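Local atomic coordinates of SusD homolog (Bacteroides thetaiotaomicron, PDB entry 3SGH), a protein that probably binds glycans at the cell surface, as SusD-like outer membrane lipoproteins do, for uptake by a partner transporter. Residues Leu191-Ala196 against Glu213-Gly218. Residues are numbered along the deposited sequence; the frame is centred on the assembly and turned at random.
Sequences LKLRMA and EAVLGG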
loop_
_atom_site.group_PDB
_atom_site.type_symbol
_atom_site.label_atom_id
_atom_site.label_comp_id
_atom_site.label_asym_id
_atom_site.label_seq_id
_atom_site.Cartn_x
_atom_site.Cartn_y
_atom_site.Cartn_z
ATOM N N LEU A 191 5.941 -2.182 10.685
ATOM C CA LEU A 191 4.489 -2.354 10.456
ATOM C C LEU A 191 3.686 -1.730 11.563
ATOM O O LEU A 191 2.681 -1.014 11.314
ATOM C CB LEU A 191 4.124 -3.833 10.415
ATOM C CG LEU A 191 2.648 -4.189 10.188
ATOM C CD1 LEU A 191 2.077 -3.597 8.882
ATOM C CD2 LEU A 191 2.447 -5.724 10.247
ATOM N N LYS A 192 4.146 -1.949 12.782
ATOM C CA LYS A 192 3.523 -1.331 13.954
ATOM C C LYS A 192 3.528 0.187 13.781
ATOM O O LYS A 192 2.525 0.842 13.992
ATOM C CB LYS A 192 4.216 -1.738 15.239
ATOM C CG LYS A 192 3.588 -1.157 16.512
ATOM C CD LYS A 192 4.256 -1.828 17.742
ATOM C CE LYS A 192 3.754 -1.254 19.043
ATOM N NZ LYS A 192 4.276 -1.962 20.250
ATOM N N LEU A 193 4.646 0.742 13.332
ATOM C CA LEU A 193 4.727 2.197 13.102
ATOM C C LEU A 193 3.830 2.673 11.943
ATOM O O LEU A 193 3.151 3.720 12.076
ATOM C CB LEU A 193 6.173 2.620 12.879
ATOM C CG LEU A 193 6.449 4.092 12.673
ATOM C CD1 LEU A 193 5.936 4.884 13.880
ATOM C CD2 LEU A 193 7.965 4.308 12.483
ATOM N N ARG A 194 3.784 1.909 10.855
ATOM C CA ARG A 194 2.845 2.205 9.722
ATOM C C ARG A 194 1.404 2.285 10.206
ATOM O O ARG A 194 0.657 3.257 9.917
ATOM C CB ARG A 194 2.925 1.145 8.646
ATOM C CG ARG A 194 1.931 1.382 7.507
ATOM C CD ARG A 194 1.813 0.143 6.608
ATOM N NE ARG A 194 2.984 -0.061 5.772
ATOM C CZ ARG A 194 3.115 -1.091 4.912
ATOM N NH1 ARG A 194 2.159 -2.019 4.810
ATOM N NH2 ARG A 194 4.199 -1.223 4.199
HETATM N N MSE A 195 1.008 1.272 10.984
HETATM C CA MSE A 195 -0.338 1.210 11.546
HETATM C C MSE A 195 -0.647 2.387 12.474
HETATM O O MSE A 195 -1.746 3.009 12.388
HETATM C CB MSE A 195 -0.554 -0.163 12.233
HETATM C CG MSE A 195 -0.426 -1.278 11.231
HETATM SE SE MSE A 195 -0.512 -3.014 12.133
HETATM C CE MSE A 195 -2.109 -2.721 13.138
ATOM N N ALA A 196 0.317 2.717 13.335
ATOM C CA ALA A 196 0.194 3.810 14.289
ATOM C C ALA A 196 -0.030 5.136 13.548
ATOM O O ALA A 196 -0.930 5.896 13.876
ATOM C CB ALA A 196 1.447 3.911 15.181
ATOM N N GLU A 213 6.729 3.080 21.011
ATOM C CA GLU A 213 7.112 1.688 21.264
ATOM C C GLU A 213 7.802 1.058 20.085
ATOM O O GLU A 213 8.811 0.353 20.249
ATOM C CB GLU A 213 5.912 0.846 21.651
ATOM C CG GLU A 213 5.353 1.148 23.042
ATOM C CD GLU A 213 3.987 0.506 23.287
ATOM O OE1 GLU A 213 3.464 -0.254 22.418
ATOM O OE2 GLU A 213 3.411 0.776 24.361
ATOM N N ALA A 214 7.217 1.238 18.893
ATOM C CA ALA A 214 7.778 0.712 17.659
ATOM C C ALA A 214 9.191 1.210 17.431
ATOM O O ALA A 214 10.079 0.412 17.108
ATOM C CB ALA A 214 6.911 1.042 16.467
ATOM N N VAL A 215 9.414 2.503 17.657
ATOM C CA VAL A 215 10.730 3.096 17.446
ATOM C C VAL A 215 11.765 2.536 18.424
ATOM O O VAL A 215 12.868 2.203 18.024
ATOM C CB VAL A 215 10.653 4.645 17.516
ATOM C CG1 VAL A 215 12.069 5.250 17.455
ATOM C CG2 VAL A 215 9.801 5.114 16.372
ATOM N N LEU A 216 11.360 2.334 19.669
ATOM C CA LEU A 216 12.223 1.678 20.670
ATOM C C LEU A 216 12.475 0.196 20.336
ATOM O O LEU A 216 13.552 -0.331 20.596
ATOM C CB LEU A 216 11.642 1.810 22.080
ATOM C CG LEU A 216 11.717 3.202 22.720
ATOM C CD1 LEU A 216 10.934 3.207 24.034
ATOM C CD2 LEU A 216 13.190 3.673 22.860
ATOM N N GLY A 217 11.467 -0.467 19.788
ATOM C CA GLY A 217 11.592 -1.862 19.425
ATOM C C GLY A 217 12.644 -2.023 18.338
ATOM O O GLY A 217 13.393 -3.000 18.340
ATOM N N GLY A 218 12.659 -1.084 17.393
ATOM C CA GLY A 218 13.656 -1.026 16.346
ATOM C C GLY A 218 13.016 -1.219 14.979
ATOM O O GLY A 218 12.548 -2.317 14.662
HETATM O O HOH W 1 7.109 -2.581 19.802
#
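An antiparallel helical hairpin brings Lys192, Leu193, Glu213, Ala214 and Val215 together, on helices 181-198 and 204-217, which follow each other in the chain. The N-to-C directions of the two short helical segments lie 162° apart, close to antiparallel, and their axes approach to 9.0 Å. That spacing fits a small residue at the interface: the CB of Ala214 points at the first helix and lies against the backbone N of Leu193, 3.9 Å away, with the CB of Leu193 and the CG of Lys192 each 4.0 Å from it. Lys192 holds its CG anti to the backbone N (chi1 -178°) and stays extended beyond it, which carries the aliphatic chain past the Ala214 methyl and delivers the ammonium to Glu213. There NZ donates to OE1 of Glu213 at 2.9 Å, a salt bridge reaching the carboxylate on its anti side, 15° out of plane. The same ammonium pairs with Asp152 of helix 140-162 and donates to a water 2.9 Å from NZ, which returns a weak bond to the carbonyl O of Glu213. Three acceptors thus share the ammonium of Lys192, a buried residue, and the two carboxylates would probably favour its charged form. A leucine in place of Lys192 would probably leave Glu213 and Asp152 without their shared cation and the water without its donor. Beyond Ala214, Leu193 CD2 meets Val215 CG2 loosely at 4.4 Å, while Leu193 also touches Leu325 of helix 319-331. Apolar packing around an alanine, flanked by an interhelical salt bridge, is consistent with the paired antiparallel helices of the TPR-like alpha-alpha superhelix in SusD-family proteins.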